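Peptidase, M20/M25/M40 family (PDB 4EWT) is a metal-dependent amidohydrolase of the M20 peptidase family that binds manganese and probably hydrolyses the amide bond of N-acylated amino acids. Local coordinates at the interface of chains A and B and the interface of chains A and C. Sequence-based numbering; all coordinates share one arbitrary frame. Chains: chain A/B/C, Peptidase, M20/M25/M40 family.

Chain A meets chain B in contacts 1 and 4 and chain C in contacts 2 and 3. Helix 208-226 of chain A enters contacts 1, 3 and 4; contact 2 takes in the segment that follows it, with loop residues 183 and 328-330. Arg225 serves twice, from chain C in contact 3 and from chain B in contact 4. The C-alpha centres of contacts 2 and 3 lie about 13 Å apart, those of contacts 1 and 3 about 14 Å, and those of contacts 2 and 4 about 36 Å. One helix thus touches two neighbouring subunits, which probably helps to tie the deposited four-chain assembly together.

Contact 1: the interface of chains A and B. Residues chain A 218, 221, 276-277, 281; chain B 283-285.
B:Met284 pushes its thioether chain between two helices of chain A, with A:Leu277 and A:Leu281 of helix 264-285 on one hand and A:Ala218 of helix 208-226 on the other. The chain runs extended through chi2 (-173°) and then bends at chi3 (75°), which turns the terminal methyl CE towards A:Ala218, B:Met284 CE meeting A:Ala218 CB at 3.7 Å. A:Leu281 brings CD1 to 3.8 Å from the same B:Met284 CE, its side chain slanting across the methionine. A:Leu277 lies at about a right angle to B:Met284 and offers one branch, CD2, which touches both CE and, at 3.4 Å, the backbone O of B:Met284. Next to it the aliphatic part of A:Arg276 passes over the end of the partner helix: CG packs on the backbone O of B:Asp283, and CD lies 3.3 Å from the O of B:Met284. B:Tyr285 points its phenol oxygen at helix 208-226, OH standing 3.3 Å from A:Ala218 CB, while ring atom CE1 reaches A:Thr221 OG1 at 4.1 Å. A:Thr221 OG1 is turned back to its own helix and donates to A:Ala218 O at 2.6 Å. The knob formed by B:Met284 and B:Tyr285 thereby seats the C-terminal end of one helix 264-285 against two helices of the neighbour, and its two-fold twin repeats the fit, probably helping to hold chains A and B together in the deposited assembly.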
loop_
_atom_site.group_PDB
_atom_site.type_symbol
_atom_site.label_atom_id
_atom_site.label_comp_id
_atom_site.label_asym_id
_atom_site.label_seq_id
_atom_site.Cartn_x
_atom_site.Cartn_y
_atom_site.Cartn_z
ATOM N N ALA A 218 -5.308 0.863 1.678
ATOM C CA ALA A 218 -6.449 0.664 0.777
ATOM C C ALA A 218 -7.607 1.641 1.059
ATOM O O ALA A 218 -8.343 2.042 0.151
ATOM C CB ALA A 218 -6.934 -0.794 0.851
ATOM N N THR A 221 -8.425 4.991 -0.914
ATOM C CA THR A 221 -9.168 4.993 -2.169
ATOM C C THR A 221 -10.626 5.365 -2.014
ATOM O O THR A 221 -11.261 5.725 -2.997
ATOM C CB THR A 221 -9.102 3.650 -2.926
ATOM O OG1 THR A 221 -9.612 2.600 -2.083
ATOM C CG2 THR A 221 -7.672 3.345 -3.376
ATOM N N ARG A 276 -17.090 -2.498 2.247
ATOM C CA ARG A 276 -16.547 -3.368 1.180
ATOM C C ARG A 276 -15.081 -3.704 1.439
ATOM O O ARG A 276 -14.646 -4.854 1.308
ATOM C CB ARG A 276 -16.659 -2.698 -0.206
ATOM C CG ARG A 276 -16.360 -3.665 -1.395
ATOM C CD ARG A 276 -15.896 -2.889 -2.650
ATOM N NE ARG A 276 -16.888 -1.923 -3.104
ATOM C CZ ARG A 276 -17.878 -2.190 -3.954
ATOM N NH1 ARG A 276 -18.022 -3.413 -4.495
ATOM N NH2 ARG A 276 -18.722 -1.218 -4.291
ATOM N N LEU A 277 -14.314 -2.688 1.790
ATOM C CA LEU A 277 -12.917 -2.899 2.160
ATOM C C LEU A 277 -12.759 -3.778 3.373
ATOM O O LEU A 277 -11.849 -4.589 3.428
ATOM C CB LEU A 277 -12.213 -1.579 2.395
ATOM C CG LEU A 277 -12.082 -0.742 1.132
ATOM C CD1 LEU A 277 -11.574 0.635 1.560
ATOM C CD2 LEU A 277 -11.137 -1.421 0.125
ATOM N N LEU A 281 -11.102 -7.444 3.230
ATOM C CA LEU A 281 -9.877 -7.699 3.992
ATOM C C LEU A 281 -9.846 -9.122 4.568
ATOM O O LEU A 281 -8.789 -9.749 4.622
ATOM C CB LEU A 281 -9.696 -6.675 5.111
ATOM C CG LEU A 281 -8.250 -6.520 5.585
ATOM C CD1 LEU A 281 -7.526 -5.546 4.637
ATOM C CD2 LEU A 281 -8.251 -5.969 7.000
ATOM N N ASP B 283 -13.025 -9.042 -3.884
ATOM C CA ASP B 283 -13.902 -8.671 -2.792
ATOM C C ASP B 283 -13.566 -7.274 -2.233
ATOM O O ASP B 283 -14.478 -6.524 -1.912
ATOM C CB ASP B 283 -13.881 -9.735 -1.682
ATOM C CG ASP B 283 -14.274 -11.132 -2.188
ATOM O OD1 ASP B 283 -14.897 -11.255 -3.274
ATOM O OD2 ASP B 283 -13.958 -12.124 -1.475
ATOM N N MET B 284 -12.288 -6.901 -2.160
ATOM C CA MET B 284 -11.943 -5.556 -1.650
ATOM C C MET B 284 -12.231 -4.434 -2.635
ATOM O O MET B 284 -12.689 -3.372 -2.237
ATOM C CB MET B 284 -10.458 -5.448 -1.221
ATOM C CG MET B 284 -10.155 -6.101 0.105
ATOM S SD MET B 284 -8.483 -5.819 0.727
ATOM C CE MET B 284 -8.580 -4.115 1.283
ATOM N N TYR B 285 -11.929 -4.648 -3.910
ATOM C CA TYR B 285 -12.035 -3.558 -4.895
ATOM C C TYR B 285 -13.175 -3.708 -5.876
ATOM O O TYR B 285 -13.403 -2.806 -6.675
ATOM C CB TYR B 285 -10.730 -3.376 -5.647
ATOM C CG TYR B 285 -9.650 -2.843 -4.771
ATOM C CD1 TYR B 285 -9.496 -1.477 -4.617
ATOM C CD2 TYR B 285 -8.780 -3.693 -4.097
ATOM C CE1 TYR B 285 -8.511 -0.958 -3.815
ATOM C CE2 TYR B 285 -7.785 -3.177 -3.274
ATOM C CZ TYR B 285 -7.667 -1.801 -3.140
ATOM O OH TYR B 285 -6.697 -1.223 -2.363
#

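Contact 2: the interface of chains A and C. Residues chain A 183, 232, 234, 328-330; chain C 229-230.
C:Phe230 inserts its ring among A:Thr232, A:Pro328 and A:Pro330. The methyl CG2 of A:Thr232 sits over the centre of one face, 3.8 Å from the centroid of the C:Phe230 ring, in a CH-pi contact. This methyl is anti to the threonine's backbone N, with OG1 placed at chi1 -61° on another branch, which lets one side chain serve both the ring and the polar rim. A:Pro330 meets the ring through its CA, 3.4 Å from C:Phe230 CE2, with CB and CG beside the same ring atom. A:Pro328 CB approaches C:Phe230 CE1 to 3.7 Å, and A:Thr183 adds its CG2 near CZ. Beyond the ring, C:Pro229 presses its CG on A:Val234 CG2 at 3.3 Å, tighter than usual for two carbons.

At the rim, water 1 joins the two chains: it lies 2.6 Å from A:Thr232 OG1 and 2.8 Å from the backbone O of C:Pro229. The direct bond from that hydroxyl to the same oxygen is weak. Behind the pocket, A:Thr183 OG1 donates to A:Pro330 O at 2.9 Å, tying together two loops that border the ring. The site is an aromatic plug in a proline-lined pocket, which probably helps to fix chain C against chain A.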
loop_
_atom_site.group_PDB
_atom_site.type_symbol
_atom_site.label_atom_id
_atom_site.label_comp_id
_atom_site.label_asym_id
_atom_site.label_seq_id
_atom_site.Cartn_x
_atom_site.Cartn_y
_atom_site.Cartn_z
ATOM N N THR A 183 -21.138 19.274 7.399
ATOM C CA THR A 183 -20.985 17.855 7.116
ATOM C C THR A 183 -21.695 17.022 8.161
ATOM O O THR A 183 -21.828 17.435 9.303
ATOM C CB THR A 183 -19.487 17.419 7.108
ATOM O OG1 THR A 183 -18.909 17.663 8.395
ATOM C CG2 THR A 183 -18.704 18.177 6.072
ATOM N N THR A 232 -17.674 16.139 -0.877
ATOM C CA THR A 232 -16.864 16.509 0.275
ATOM C C THR A 232 -16.968 15.384 1.302
ATOM O O THR A 232 -18.022 15.175 1.911
ATOM C CB THR A 232 -17.355 17.844 0.796
ATOM O OG1 THR A 232 -17.190 18.799 -0.254
ATOM C CG2 THR A 232 -16.605 18.310 2.044
ATOM N N VAL A 234 -14.479 12.801 4.225
ATOM C CA VAL A 234 -13.253 12.626 5.002
ATOM C C VAL A 234 -13.331 11.271 5.672
ATOM O O VAL A 234 -14.371 10.924 6.249
ATOM C CB VAL A 234 -13.084 13.658 6.163
ATOM C CG1 VAL A 234 -11.625 13.649 6.708
ATOM C CG2 VAL A 234 -13.461 15.030 5.747
ATOM N N PRO A 328 -19.557 26.056 2.311
ATOM C CA PRO A 328 -19.954 25.104 3.357
ATOM C C PRO A 328 -18.849 24.979 4.404
ATOM O O PRO A 328 -17.695 25.267 4.102
ATOM C CB PRO A 328 -20.124 23.773 2.598
ATOM C CG PRO A 328 -20.073 24.118 1.143
ATOM C CD PRO A 328 -19.292 25.380 1.027
ATOM N N GLN A 329 -19.199 24.547 5.613
ATOM C CA GLN A 329 -18.255 24.548 6.731
ATOM C C GLN A 329 -17.901 23.143 7.221
ATOM O O GLN A 329 -18.753 22.244 7.207
ATOM C CB GLN A 329 -18.787 25.420 7.880
ATOM C CG GLN A 329 -18.929 26.910 7.526
ATOM C CD GLN A 329 -17.596 27.581 7.215
ATOM O OE1 GLN A 329 -16.625 27.433 7.958
ATOM N NE2 GLN A 329 -17.546 28.319 6.108
ATOM N N PRO A 330 -16.640 22.948 7.666
ATOM C CA PRO A 330 -16.158 21.611 8.027
ATOM C C PRO A 330 -16.816 20.897 9.223
ATOM O O PRO A 330 -17.023 19.677 9.136
ATOM C CB PRO A 330 -14.646 21.822 8.258
ATOM C CG PRO A 330 -14.324 23.111 7.536
ATOM C CD PRO A 330 -15.557 23.949 7.748
ATOM N N PRO C 229 -11.065 18.442 2.431
ATOM C CA PRO C 229 -12.338 17.876 1.958
ATOM C C PRO C 229 -13.126 18.866 1.080
ATOM O O PRO C 229 -13.831 18.443 0.161
ATOM C CB PRO C 229 -13.123 17.596 3.245
ATOM C CG PRO C 229 -12.164 17.666 4.341
ATOM C CD PRO C 229 -10.909 18.355 3.890
ATOM N N PHE C 230 -12.976 20.166 1.350
ATOM C CA PHE C 230 -13.683 21.220 0.611
ATOM C C PHE C 230 -13.016 21.666 -0.681
ATOM O O PHE C 230 -13.578 22.459 -1.417
ATOM C CB PHE C 230 -14.002 22.414 1.531
ATOM C CG PHE C 230 -14.918 22.040 2.642
ATOM C CD1 PHE C 230 -16.280 22.245 2.525
ATOM C CD2 PHE C 230 -14.430 21.396 3.768
ATOM C CE1 PHE C 230 -17.137 21.858 3.539
ATOM C CE2 PHE C 230 -15.278 21.000 4.773
ATOM C CZ PHE C 230 -16.647 21.242 4.648
HETATM O O HOH W 1 -15.331 19.679 -1.875
#

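Contact 3: the interface of chains A and C. Residues chain A 220, 223-224; chain C 223-225.
A:Gln220 reaches across to C:Ser224 through its side-chain amide: A:Gln220 NE2 donates to C:Ser224 OG at 2.6 Å, with 155° at the hydrogen. The serine oxygen lies close to the plane of that amide, so an N-H is aimed well at it. Beside this bond C:Ser224 CB rests 3.3 Å from the backbone O of A:Gln220, and the serine thus packs against both the side chain and the main chain of the glutamine. The two valines supply the apolar part: A:Val223 places CG1 3.8 Å from C:Ser224 CA, and C:Val223 CG1 makes the twin contact, 4.0 Å from A:Ser224 CA.

In the next shell, the bend of A:Gln220 at chi2 (-43°) folds its amide over towards the serine. C:Arg225 crosses the glutamine at about a right angle, its CG 3.5 Å from A:Gln220 NE2, with the guanidinium and amide planes 59° apart. The arginine is bent at chi2 and chi3, and C:Arg225 NE returns to the backbone O of C:Ser224 in a nearly straight 3.0 Å hydrogen bond, which comes from above the carbonyl plane although the oxygen lies in the guanidinium plane. That internal bond fixes the arginine next to the serine it follows. In the fold, the site joins the C-terminal turns of the two helices 208-226, one from each chain, which meet round a two-fold axis.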
loop_
_atom_site.group_PDB
_atom_site.type_symbol
_atom_site.label_atom_id
_atom_site.label_comp_id
_atom_site.label_asym_id
_atom_site.label_seq_id
_atom_site.Cartn_x
_atom_site.Cartn_y
_atom_site.Cartn_z
ATOM N N GLN A 220 -7.567 4.698 1.651
ATOM C CA GLN A 220 -7.360 6.017 1.044
ATOM C C GLN A 220 -8.105 6.134 -0.289
ATOM O O GLN A 220 -8.387 7.244 -0.726
ATOM C CB GLN A 220 -5.868 6.307 0.846
ATOM C CG GLN A 220 -5.035 6.198 2.166
ATOM C CD GLN A 220 -5.733 6.832 3.357
ATOM O OE1 GLN A 220 -6.007 6.154 4.364
ATOM N NE2 GLN A 220 -6.025 8.127 3.254
ATOM N N VAL A 223 -11.853 8.068 -0.368
ATOM C CA VAL A 223 -11.895 9.473 -0.727
ATOM C C VAL A 223 -11.300 9.671 -2.126
ATOM O O VAL A 223 -11.819 10.470 -2.918
ATOM C CB VAL A 223 -11.262 10.395 0.372
ATOM C CG1 VAL A 223 -11.082 11.820 -0.128
ATOM C CG2 VAL A 223 -12.161 10.418 1.639
ATOM N N SER A 224 -10.246 8.939 -2.467
ATOM C CA SER A 224 -9.467 9.341 -3.648
ATOM C C SER A 224 -10.018 8.795 -4.961
ATOM O O SER A 224 -9.661 9.299 -6.038
ATOM C CB SER A 224 -7.987 8.940 -3.496
ATOM O OG SER A 224 -7.815 7.585 -3.864
ATOM N N VAL C 223 -5.013 13.131 -2.805
ATOM C CA VAL C 223 -6.384 13.542 -2.717
ATOM C C VAL C 223 -7.008 13.202 -1.359
ATOM O O VAL C 223 -7.736 13.944 -0.869
ATOM C CB VAL C 223 -7.251 13.037 -3.907
ATOM C CG1 VAL C 223 -8.692 13.248 -3.710
ATOM C CG2 VAL C 223 -6.793 13.556 -5.236
ATOM N N SER C 224 -6.660 12.083 -0.767
ATOM C CA SER C 224 -7.342 11.616 0.437
ATOM C C SER C 224 -6.820 12.272 1.729
ATOM O O SER C 224 -7.536 12.275 2.733
ATOM C CB SER C 224 -7.301 10.090 0.566
ATOM O OG SER C 224 -6.059 9.655 1.119
ATOM N N ARG C 225 -5.602 12.825 1.695
ATOM C CA ARG C 225 -4.988 13.447 2.899
ATOM C C ARG C 225 -4.426 14.865 2.687
ATOM O O ARG C 225 -4.394 15.673 3.615
ATOM C CB ARG C 225 -3.887 12.544 3.504
ATOM C CG ARG C 225 -4.332 11.118 4.041
ATOM C CD ARG C 225 -4.909 11.175 5.443
ATOM N NE ARG C 225 -6.303 11.625 5.438
ATOM C CZ ARG C 225 -7.060 11.780 6.514
ATOM N NH1 ARG C 225 -6.569 11.544 7.711
ATOM N NH2 ARG C 225 -8.323 12.183 6.388
#

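Contact 4: the interface of chains A and B. Residues chain A 207, 210, 249; chain B 225.
B:Arg225 and A:Asp207 meet in a salt bridge, B:Arg225 hiding 46 Å² and A:Asp207 hiding 21 Å² of surface against the opposite chain. B:Arg225 NH2 donates to A:Asp207 OD2 at 3.0 Å, and this carboxylate oxygen receives it on its anti lone pair, away from OD1. The bond is bent, 138° at the hydrogen, and the oxygen stands somewhat out of the guanidinium plane. The two flat groups are twisted 54° from each other, an oblique meeting through one nitrogen and one oxygen. Turns at chi2 (-79°) and chi3 curl the arginine chain, bringing B:Arg225 CD to 3.8 Å from A:Asp207 OD2.

A:Val210, in the first turn of helix 208-226, supports the aliphatic stretch of the arginine, its CG2 lying 4.0 Å from B:Arg225 CD. A:Ile249 comes up from the opposite direction and touches NH2 only lightly through CG1. The aspartate directly precedes the helix and is held by it: its other oxygen, OD1, accepts the backbone N-H of A:Val210, a helix N-cap bond that would help to keep OD2 turned to the arginine. In this bond A:Val210 N lies 3.3 Å from A:Asp207 OD1 and approaches from above the carboxylate plane.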
loop_
_atom_site.group_PDB
_atom_site.type_symbol
_atom_site.label_atom_id
_atom_site.label_comp_id
_atom_site.label_asym_id
_atom_site.label_seq_id
_atom_site.Cartn_x
_atom_site.Cartn_y
_atom_site.Cartn_z
ATOM N N ASP A 207 -0.553 -12.134 10.656
ATOM C CA ASP A 207 -0.132 -10.856 11.224
ATOM C C ASP A 207 -1.264 -9.813 11.150
ATOM O O ASP A 207 -1.615 -9.356 10.077
ATOM C CB ASP A 207 1.121 -10.425 10.432
ATOM C CG ASP A 207 1.929 -9.356 11.111
ATOM O OD1 ASP A 207 1.346 -8.499 11.828
ATOM O OD2 ASP A 207 3.175 -9.358 10.897
ATOM N N VAL A 210 0.191 -6.194 9.837
ATOM C CA VAL A 210 0.305 -6.163 8.391
ATOM C C VAL A 210 -1.093 -6.010 7.756
ATOM O O VAL A 210 -1.288 -5.144 6.916
ATOM C CB VAL A 210 1.027 -7.441 7.884
ATOM C CG1 VAL A 210 0.752 -7.685 6.411
ATOM C CG2 VAL A 210 2.529 -7.386 8.194
ATOM N N ILE A 249 4.298 -11.997 16.914
ATOM C CA ILE A 249 3.409 -11.541 15.842
ATOM C C ILE A 249 2.033 -11.218 16.424
ATOM O O ILE A 249 1.418 -12.052 17.094
ATOM C CB ILE A 249 3.312 -12.575 14.696
ATOM C CG1 ILE A 249 4.621 -12.590 13.906
ATOM C CG2 ILE A 249 2.126 -12.247 13.758
ATOM C CD1 ILE A 249 4.918 -13.911 13.236
ATOM N N ARG B 225 5.725 -13.059 4.595
ATOM C CA ARG B 225 4.898 -13.517 5.703
ATOM C C ARG B 225 4.501 -14.995 5.605
ATOM O O ARG B 225 4.565 -15.693 6.568
ATOM C CB ARG B 225 3.706 -12.607 5.957
ATOM C CG ARG B 225 3.954 -11.196 6.275
ATOM C CD ARG B 225 4.353 -10.955 7.658
ATOM N NE ARG B 225 5.730 -11.269 7.916
ATOM C CZ ARG B 225 6.260 -11.321 9.119
ATOM N NH1 ARG B 225 7.483 -11.655 9.284
ATOM N NH2 ARG B 225 5.548 -11.052 10.164
#